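Local coordinates for bartonella effector protein (Bep) substrate of VirB T4SS (Bartonella sp. 1-1C, PDB 4PY3), which forms the N-terminal FIC domain of a secreted effector that may transfer AMP from ATP to threonine or tyrosine side chains of target proteins, at residues A[82-87]-A[92-97]; A[98-101]-A[106-109]; A[148-153]-A[161-166]. All coordinates share one frame; numbering follows the deposited sequence.

Interaction 1: A[82-87]-A[92-97]; sequences DFSFTF and VAEMPM
V92 and T86 face each other as the non-hydrogen-bonded pair of a short antiparallel beta hairpin, the hairpin that in Fic proteins is known as the flap beside the active site. Their side chains stand on the same face of the sheet, and the V92 branch CG2 reaches T86 OG1 at 3.9 Å. From CA, V92 also points a C-H at F85 O, 3.2 Å off, while V92 O accepts a hydrogen bond from N12 ND2.

Next comes A93, the hydrogen-bonded partner of F85. A93 N gives to F85 O at 2.8 Å, and F85 N returns a nearly straight bond to A93 O at 2.9 Å (172°). The methyl of A93 drops onto the other face of the sheet and butts against the edge of the F87 ring, in its plane, with CB 3.6 Å from CE2. F85 has CG anti to its own N (chi1 -177°), which carries its ring away from A93 and lays CE2 over the centre of the F87 ring; K22 adds a cation-pi contact to F87.

At E94 the strand pairing ends. F83 O and A93 O, both acceptors, sit 3.3 Å apart, and the extended E94 side chain reaches out across the chain direction, where OE1 takes a weak hydrogen bond from S84 OG at 3.0 Å. Beyond it, M95 O accepts a hydrogen bond from R81 NH1.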
loop_
_atom_site.group_PDB
_atom_site.type_symbol
_atom_site.label_atom_id
_atom_site.label_comp_id
_atom_site.label_asym_id
_atom_site.label_seq_id
_atom_site.Cartn_x
_atom_site.Cartn_y
_atom_site.Cartn_z
ATOM N N ASP A 82 -5.034 4.123 -12.332
ATOM C CA ASP A 82 -4.881 4.376 -13.763
ATOM C C ASP A 82 -5.741 3.434 -14.597
ATOM O O ASP A 82 -5.852 3.605 -15.814
ATOM C CB ASP A 82 -3.407 4.231 -14.195
ATOM C CG ASP A 82 -2.791 2.922 -13.767
ATOM O OD1 ASP A 82 -3.397 2.171 -12.978
ATOM O OD2 ASP A 82 -1.645 2.648 -14.165
ATOM N N PHE A 83 -6.312 2.420 -13.957
ATOM C CA PHE A 83 -7.195 1.507 -14.652
ATOM C C PHE A 83 -8.586 2.149 -14.786
ATOM O O PHE A 83 -9.185 2.565 -13.788
ATOM C CB PHE A 83 -7.309 0.188 -13.904
ATOM C CG PHE A 83 -8.070 -0.858 -14.653
ATOM C CD1 PHE A 83 -7.434 -1.692 -15.551
ATOM C CD2 PHE A 83 -9.447 -0.992 -14.467
ATOM C CE1 PHE A 83 -8.143 -2.654 -16.245
ATOM C CE2 PHE A 83 -10.163 -1.949 -15.162
ATOM C CZ PHE A 83 -9.509 -2.778 -16.050
ATOM N N SER A 84 -9.075 2.204 -16.016
ATOM C CA SER A 84 -10.393 2.749 -16.278
ATOM C C SER A 84 -11.408 1.726 -15.852
ATOM O O SER A 84 -11.677 0.796 -16.614
ATOM C CB SER A 84 -10.616 3.029 -17.785
ATOM O OG SER A 84 -10.255 4.361 -18.042
ATOM N N PHE A 85 -11.995 1.924 -14.676
ATOM C CA PHE A 85 -12.848 0.915 -14.083
ATOM C C PHE A 85 -14.337 1.181 -14.321
ATOM O O PHE A 85 -14.824 2.272 -14.057
ATOM C CB PHE A 85 -12.613 0.830 -12.587
ATOM C CG PHE A 85 -13.421 -0.239 -11.942
ATOM C CD1 PHE A 85 -13.025 -1.570 -12.053
ATOM C CD2 PHE A 85 -14.608 0.056 -11.281
ATOM C CE1 PHE A 85 -13.778 -2.579 -11.490
ATOM C CE2 PHE A 85 -15.361 -0.952 -10.706
ATOM C CZ PHE A 85 -14.964 -2.270 -10.829
ATOM N N THR A 86 -15.042 0.174 -14.825
ATOM C CA THR A 86 -16.485 0.278 -15.037
ATOM C C THR A 86 -17.206 -0.315 -13.844
ATOM O O THR A 86 -17.187 -1.512 -13.612
ATOM C CB THR A 86 -16.942 -0.413 -16.338
ATOM O OG1 THR A 86 -16.278 0.193 -17.447
ATOM C CG2 THR A 86 -18.452 -0.242 -16.552
ATOM N N PHE A 87 -17.875 0.557 -13.106
ATOM C CA PHE A 87 -18.752 0.139 -12.022
ATOM C C PHE A 87 -19.991 -0.593 -12.534
ATOM O O PHE A 87 -20.377 -0.476 -13.691
ATOM C CB PHE A 87 -19.201 1.353 -11.204
ATOM C CG PHE A 87 -18.205 1.801 -10.185
ATOM C CD1 PHE A 87 -18.175 1.222 -8.936
ATOM C CD2 PHE A 87 -17.320 2.821 -10.466
ATOM C CE1 PHE A 87 -17.266 1.637 -7.978
ATOM C CE2 PHE A 87 -16.404 3.241 -9.517
ATOM C CZ PHE A 87 -16.382 2.649 -8.268
ATOM N N VAL A 92 -17.760 5.115 -15.118
ATOM C CA VAL A 92 -16.370 4.748 -15.351
ATOM C C VAL A 92 -15.471 5.635 -14.490
ATOM O O VAL A 92 -15.525 6.864 -14.579
ATOM C CB VAL A 92 -16.013 4.884 -16.852
ATOM C CG1 VAL A 92 -14.573 4.470 -17.133
ATOM C CG2 VAL A 92 -16.951 4.036 -17.687
ATOM N N ALA A 93 -14.630 5.014 -13.678
ATOM C CA ALA A 93 -13.802 5.762 -12.728
ATOM C C ALA A 93 -12.316 5.602 -12.969
ATOM O O ALA A 93 -11.817 4.533 -13.312
ATOM C CB ALA A 93 -14.135 5.372 -11.299
ATOM N N GLU A 94 -11.614 6.699 -12.737
ATOM C CA GLU A 94 -10.185 6.772 -12.924
ATOM C C GLU A 94 -9.704 7.947 -12.079
ATOM O O GLU A 94 -10.433 8.915 -11.907
ATOM C CB GLU A 94 -9.960 7.019 -14.412
ATOM C CG GLU A 94 -8.529 6.977 -14.879
ATOM C CD GLU A 94 -8.389 7.319 -16.350
ATOM O OE1 GLU A 94 -9.367 7.127 -17.119
ATOM O OE2 GLU A 94 -7.309 7.805 -16.733
ATOM N N MET A 95 -8.504 7.854 -11.519
ATOM C CA MET A 95 -7.972 8.958 -10.718
ATOM C C MET A 95 -6.476 9.184 -10.928
ATOM O O MET A 95 -5.652 8.737 -10.131
ATOM C CB MET A 95 -8.272 8.772 -9.231
ATOM C CG MET A 95 -8.035 10.062 -8.469
ATOM S SD MET A 95 -8.710 10.053 -6.808
ATOM C CE MET A 95 -8.683 11.801 -6.422
ATOM N N PRO A 96 -6.132 9.920 -11.990
ATOM C CA PRO A 96 -4.732 10.218 -12.302
ATOM C C PRO A 96 -4.035 11.139 -11.299
ATOM O O PRO A 96 -2.836 11.001 -11.065
ATOM C CB PRO A 96 -4.792 10.884 -13.684
ATOM C CG PRO A 96 -6.233 11.085 -14.021
ATOM C CD PRO A 96 -7.081 10.616 -12.881
ATOM N N MET A 97 -4.774 12.072 -10.715
ATOM C CA MET A 97 -4.199 13.009 -9.765
ATOM C C MET A 97 -4.742 12.720 -8.382
ATOM O O MET A 97 -5.957 12.759 -8.155
ATOM C CB MET A 97 -4.502 14.449 -10.174
ATOM C CG MET A 97 -3.741 14.902 -11.417
ATOM S SD MET A 97 -4.098 16.589 -12.016
ATOM C CE MET A 97 -5.767 16.385 -12.641
#

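Interaction 2: A[98-101]-A[106-109]; sequences MKVP and FYVQ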
loop_
_atom_site.group_PDB
_atom_site.type_symbol
_atom_site.label_atom_id
_atom_site.label_comp_id
_atom_site.label_asym_id
_atom_site.label_seq_id
_atom_site.Cartn_x
_atom_site.Cartn_y
_atom_site.Cartn_z
ATOM N N MET A 98 -3.839 12.420 -7.462
ATOM C CA MET A 98 -4.186 12.205 -6.072
ATOM C C MET A 98 -3.156 12.932 -5.217
ATOM O O MET A 98 -1.944 12.672 -5.320
ATOM C CB MET A 98 -4.218 10.713 -5.740
ATOM C CG MET A 98 -4.867 10.398 -4.399
ATOM S SD MET A 98 -5.284 8.635 -4.224
ATOM C CE MET A 98 -6.674 8.532 -5.294
ATOM N N LYS A 99 -3.640 13.854 -4.390
ATOM C CA LYS A 99 -2.768 14.687 -3.554
ATOM C C LYS A 99 -2.430 13.984 -2.274
ATOM O O LYS A 99 -3.230 13.196 -1.776
ATOM C CB LYS A 99 -3.399 16.030 -3.164
ATOM C CG LYS A 99 -3.121 17.128 -4.175
ATOM C CD LYS A 99 -3.254 18.587 -3.721
ATOM C CE LYS A 99 -1.988 19.377 -4.169
ATOM N NZ LYS A 99 -2.209 20.787 -4.643
ATOM N N VAL A 100 -1.274 14.319 -1.709
ATOM C CA VAL A 100 -0.940 13.863 -0.370
ATOM C C VAL A 100 -1.780 14.667 0.610
ATOM O O VAL A 100 -1.798 15.896 0.544
ATOM C CB VAL A 100 0.555 14.057 -0.036
ATOM C CG1 VAL A 100 0.843 13.593 1.387
ATOM C CG2 VAL A 100 1.423 13.314 -1.032
ATOM N N PRO A 101 -2.500 13.979 1.509
ATOM C CA PRO A 101 -3.407 14.704 2.412
ATOM C C PRO A 101 -2.707 15.802 3.217
ATOM O O PRO A 101 -1.619 15.578 3.757
ATOM C CB PRO A 101 -3.938 13.608 3.348
ATOM C CG PRO A 101 -3.771 12.338 2.594
ATOM C CD PRO A 101 -2.560 12.520 1.719
ATOM N N PHE A 106 1.862 15.957 -4.818
ATOM C CA PHE A 106 1.076 14.907 -5.438
ATOM C C PHE A 106 1.806 13.572 -5.392
ATOM O O PHE A 106 3.029 13.524 -5.490
ATOM C CB PHE A 106 0.811 15.265 -6.891
ATOM C CG PHE A 106 -0.185 16.368 -7.076
ATOM C CD1 PHE A 106 -1.529 16.084 -7.158
ATOM C CD2 PHE A 106 0.230 17.690 -7.196
ATOM C CE1 PHE A 106 -2.456 17.104 -7.343
ATOM C CE2 PHE A 106 -0.693 18.715 -7.380
ATOM C CZ PHE A 106 -2.039 18.421 -7.454
ATOM N N TYR A 107 1.045 12.493 -5.227
ATOM C CA TYR A 107 1.567 11.162 -5.475
ATOM C C TYR A 107 1.849 11.061 -6.963
ATOM O O TYR A 107 1.508 11.957 -7.725
ATOM C CB TYR A 107 0.564 10.086 -5.077
ATOM C CG TYR A 107 0.320 9.983 -3.596
ATOM C CD1 TYR A 107 1.293 9.468 -2.741
ATOM C CD2 TYR A 107 -0.902 10.385 -3.046
ATOM C CE1 TYR A 107 1.069 9.366 -1.379
ATOM C CE2 TYR A 107 -1.137 10.281 -1.689
ATOM C CZ TYR A 107 -0.155 9.775 -0.864
ATOM O OH TYR A 107 -0.383 9.685 0.480
ATOM N N VAL A 108 2.466 9.969 -7.377
ATOM C CA VAL A 108 2.775 9.757 -8.787
ATOM C C VAL A 108 1.527 9.934 -9.655
ATOM O O VAL A 108 0.452 9.413 -9.337
ATOM C CB VAL A 108 3.390 8.358 -9.005
ATOM C CG1 VAL A 108 3.367 7.960 -10.469
ATOM C CG2 VAL A 108 4.821 8.316 -8.466
ATOM N N GLN A 109 1.664 10.708 -10.727
ATOM C CA GLN A 109 0.574 10.914 -11.680
ATOM C C GLN A 109 0.143 9.589 -12.282
ATOM O O GLN A 109 0.975 8.702 -12.501
ATOM C CB GLN A 109 1.001 11.852 -12.815
ATOM C CG GLN A 109 1.386 13.284 -12.412
ATOM C CD GLN A 109 1.220 14.231 -13.599
ATOM O OE1 GLN A 109 1.522 13.868 -14.742
ATOM N NE2 GLN A 109 0.709 15.432 -13.343
#
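K99 and F106 bring their CA atoms to 4.3 Å in a single backbone bridge, and next to it Y107 N gives a hydrogen bond to M98 O at 3.0 Å (151° at the hydrogen). These two short runs flank a four-residue connection in the loop between strand 92-93 and helix 113-126, within the Fic domain.

On the solvent side, the K99 side chain lies across one face of the F106 ring. Its CG comes to 3.2 Å from F106 CE1, and the chain then runs over the ring until CE sits 3.8 Å from the centroid of F106, offset toward the rim, as a CH-pi contact. Bends at chi3 and chi4 let the aliphatic part follow the ring, and NZ continues past it to a salt bridge with D104 in that connection.

The second aromatic, Y107, is turned toward the fold. V100 meets it at about a right angle: with CG1 set opposite the backbone N (chi1 179°), the other branch, CG2, is the one that settles over the centre of the Y107 ring, 3.9 Å from its centroid and only 10° off the normal. Farther out on Y107, OH touches P101 CD at 3.8 Å, and at the near end of the ring CD2 meets M98 CG at 4.2 Å. Both V100 and Y107 also pack on M196 of helix 185-197.

With one backbone hydrogen bond between the two runs, much of the closure falls to C-H groups lying over ring faces; the lysine does double duty, its methylenes on F106 and its charge on D104.

Interaction 3: A[148-153]-A[161-166]; sequences FLNSIA and PTQRVF
The amides of N150 and Q163 meet through their edges, with their planes 59° apart. Q163 NE2 points its N-H, almost within its own amide plane, at a lone pair of N150 OD1 in the carbonyl plane; the bond is 3.1 Å long and close to straight (168°). The other corner of the Q163 amide, OE1, lies against the helix backbone, 3.7 Å from N150 CA and 4.1 Å from L149 CG. Elsewhere on helix 135-152, I152 CD1, one turn on from F148, sits 4.0 Å above one face of the F148 ring, toward its rim.

With CG tucked between backbone N and carbonyl carbon (chi1 61°), the rest of the Q163 chain runs out extended to N150. The same residue passes L149 in the opposite direction, so that Q163 CB packs against L149 CD2 at 3.8 Å.

This is the helix-loop-helix core of the Fic fold. The Fic signature motif begins in the loop between helices 135-152 and 159-173 and continues into the second of them, and A153 appears to occupy the place where active members carry the motif histidine. R81 holds the start of that loop, giving hydrogen bonds to I152 O and A153 O.

C192 and M196 of helix 185-197 pack on N150. Near the helix end, S151 OG reaches back to the preceding turn of the helix and donates to F148 O at 2.6 Å.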
loop_
_atom_site.group_PDB
_atom_site.type_symbol
_atom_site.label_atom_id
_atom_site.label_comp_id
_atom_site.label_asym_id
_atom_site.label_seq_id
_atom_site.Cartn_x
_atom_site.Cartn_y
_atom_site.Cartn_z
ATOM N N PHE A 148 9.629 4.540 -1.745
ATOM C CA PHE A 148 9.352 4.609 -3.169
ATOM C C PHE A 148 7.900 4.194 -3.476
ATOM O O PHE A 148 7.149 4.944 -4.093
ATOM C CB PHE A 148 10.350 3.738 -3.943
ATOM C CG PHE A 148 10.110 3.710 -5.433
ATOM C CD1 PHE A 148 9.827 4.875 -6.133
ATOM C CD2 PHE A 148 10.177 2.518 -6.137
ATOM C CE1 PHE A 148 9.599 4.850 -7.500
ATOM C CE2 PHE A 148 9.950 2.489 -7.503
ATOM C CZ PHE A 148 9.660 3.653 -8.186
ATOM N N LEU A 149 7.508 3.016 -3.004
ATOM C CA LEU A 149 6.170 2.501 -3.248
ATOM C C LEU A 149 5.105 3.417 -2.664
ATOM O O LEU A 149 4.067 3.661 -3.288
ATOM C CB LEU A 149 6.010 1.100 -2.659
ATOM C CG LEU A 149 4.626 0.477 -2.868
ATOM C CD1 LEU A 149 4.268 0.400 -4.346
ATOM C CD2 LEU A 149 4.549 -0.911 -2.253
ATOM N N ASN A 150 5.365 3.922 -1.466
ATOM C CA ASN A 150 4.441 4.832 -0.820
ATOM C C ASN A 150 4.140 6.060 -1.678
ATOM O O ASN A 150 2.991 6.509 -1.750
ATOM C CB ASN A 150 4.962 5.290 0.531
ATOM C CG ASN A 150 3.956 6.165 1.251
ATOM O OD1 ASN A 150 2.915 5.689 1.701
ATOM N ND2 ASN A 150 4.236 7.454 1.320
ATOM N N SER A 151 5.164 6.575 -2.357
ATOM C CA SER A 151 4.999 7.761 -3.204
ATOM C C SER A 151 4.218 7.479 -4.499
ATOM O O SER A 151 3.676 8.401 -5.127
ATOM C CB SER A 151 6.362 8.345 -3.564
ATOM O OG SER A 151 7.021 7.499 -4.484
ATOM N N ILE A 152 4.140 6.211 -4.883
ATOM C CA ILE A 152 3.355 5.800 -6.047
ATOM C C ILE A 152 1.848 5.816 -5.741
ATOM O O ILE A 152 1.050 6.296 -6.541
ATOM C CB ILE A 152 3.746 4.395 -6.525
ATOM C CG1 ILE A 152 5.246 4.364 -6.869
ATOM C CG2 ILE A 152 2.902 3.987 -7.735
ATOM C CD1 ILE A 152 5.776 3.008 -7.283
ATOM N N ALA A 153 1.484 5.246 -4.594
ATOM C CA ALA A 153 0.097 5.144 -4.161
ATOM C C ALA A 153 -0.781 4.670 -5.313
ATOM O O ALA A 153 -1.719 5.369 -5.728
ATOM C CB ALA A 153 -0.382 6.475 -3.627
ATOM N N PRO A 161 -2.625 -0.210 4.181
ATOM C CA PRO A 161 -2.660 -1.600 4.671
ATOM C C PRO A 161 -2.160 -2.611 3.647
ATOM O O PRO A 161 -1.582 -3.629 4.023
ATOM C CB PRO A 161 -4.143 -1.836 4.984
ATOM C CG PRO A 161 -4.864 -0.801 4.200
ATOM C CD PRO A 161 -3.966 0.396 4.188
ATOM N N THR A 162 -2.372 -2.325 2.365
ATOM C CA THR A 162 -1.877 -3.200 1.311
ATOM C C THR A 162 -0.332 -3.278 1.302
ATOM O O THR A 162 0.228 -4.365 1.243
ATOM C CB THR A 162 -2.377 -2.748 -0.069
ATOM O OG1 THR A 162 -3.814 -2.770 -0.092
ATOM C CG2 THR A 162 -1.847 -3.675 -1.151
ATOM N N GLN A 163 0.329 -2.123 1.300
ATOM C CA GLN A 163 1.801 -2.071 1.283
ATOM C C GLN A 163 2.406 -2.636 2.560
ATOM O O GLN A 163 3.419 -3.318 2.494
ATOM C CB GLN A 163 2.357 -0.693 0.902
ATOM C CG GLN A 163 1.944 0.383 1.864
ATOM C CD GLN A 163 2.142 1.797 1.318
ATOM O OE1 GLN A 163 2.208 2.034 0.090
ATOM N NE2 GLN A 163 2.230 2.751 2.232
ATOM N N ARG A 164 1.738 -2.470 3.697
ATOM C CA ARG A 164 2.233 -3.078 4.937
ATOM C C ARG A 164 2.206 -4.597 4.884
ATOM O O ARG A 164 3.190 -5.249 5.254
ATOM C CB ARG A 164 1.439 -2.612 6.143
ATOM C CG ARG A 164 1.643 -1.146 6.418
ATOM C CD ARG A 164 0.762 -0.693 7.553
ATOM N NE ARG A 164 0.719 0.770 7.561
ATOM C CZ ARG A 164 0.211 1.520 8.531
ATOM N NH1 ARG A 164 -0.273 0.954 9.631
ATOM N NH2 ARG A 164 0.206 2.841 8.404
ATOM N N VAL A 165 1.099 -5.173 4.414
ATOM C CA VAL A 165 1.039 -6.627 4.300
ATOM C C VAL A 165 2.122 -7.125 3.341
ATOM O O VAL A 165 2.760 -8.135 3.596
ATOM C CB VAL A 165 -0.349 -7.120 3.855
ATOM C CG1 VAL A 165 -0.323 -8.602 3.506
ATOM C CG2 VAL A 165 -1.353 -6.885 4.963
ATOM N N PHE A 166 2.314 -6.406 2.243
ATOM C CA PHE A 166 3.309 -6.761 1.243
ATOM C C PHE A 166 4.707 -6.811 1.881
ATOM O O PHE A 166 5.435 -7.783 1.712
ATOM C CB PHE A 166 3.275 -5.731 0.115
ATOM C CG PHE A 166 4.202 -6.031 -1.029
ATOM C CD1 PHE A 166 5.560 -5.725 -0.940
ATOM C CD2 PHE A 166 3.719 -6.574 -2.210
ATOM C CE1 PHE A 166 6.409 -5.971 -1.998
ATOM C CE2 PHE A 166 4.571 -6.831 -3.268
ATOM C CZ PHE A 166 5.923 -6.533 -3.160
#

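How the interactions relate
Interaction 3 lies in the core, its centre about 3 Å from that of the chain, and joins two long helices through a buried amide pair and a leucine. Interactions 1 and 2 sit farther out and follow each other directly along the chain: the first is a partly buried hairpin held mainly by backbone bonds, the second a surface turn relying on C-H contacts with rings. Interaction 2 also touches interaction 3, where V108 N probably bonds S151 O at 3.0 Å and Y107 packs on A153. Between interactions 1 and 3 the nearest atoms stay about 7 Å apart, yet R81 bonds to residues of all three.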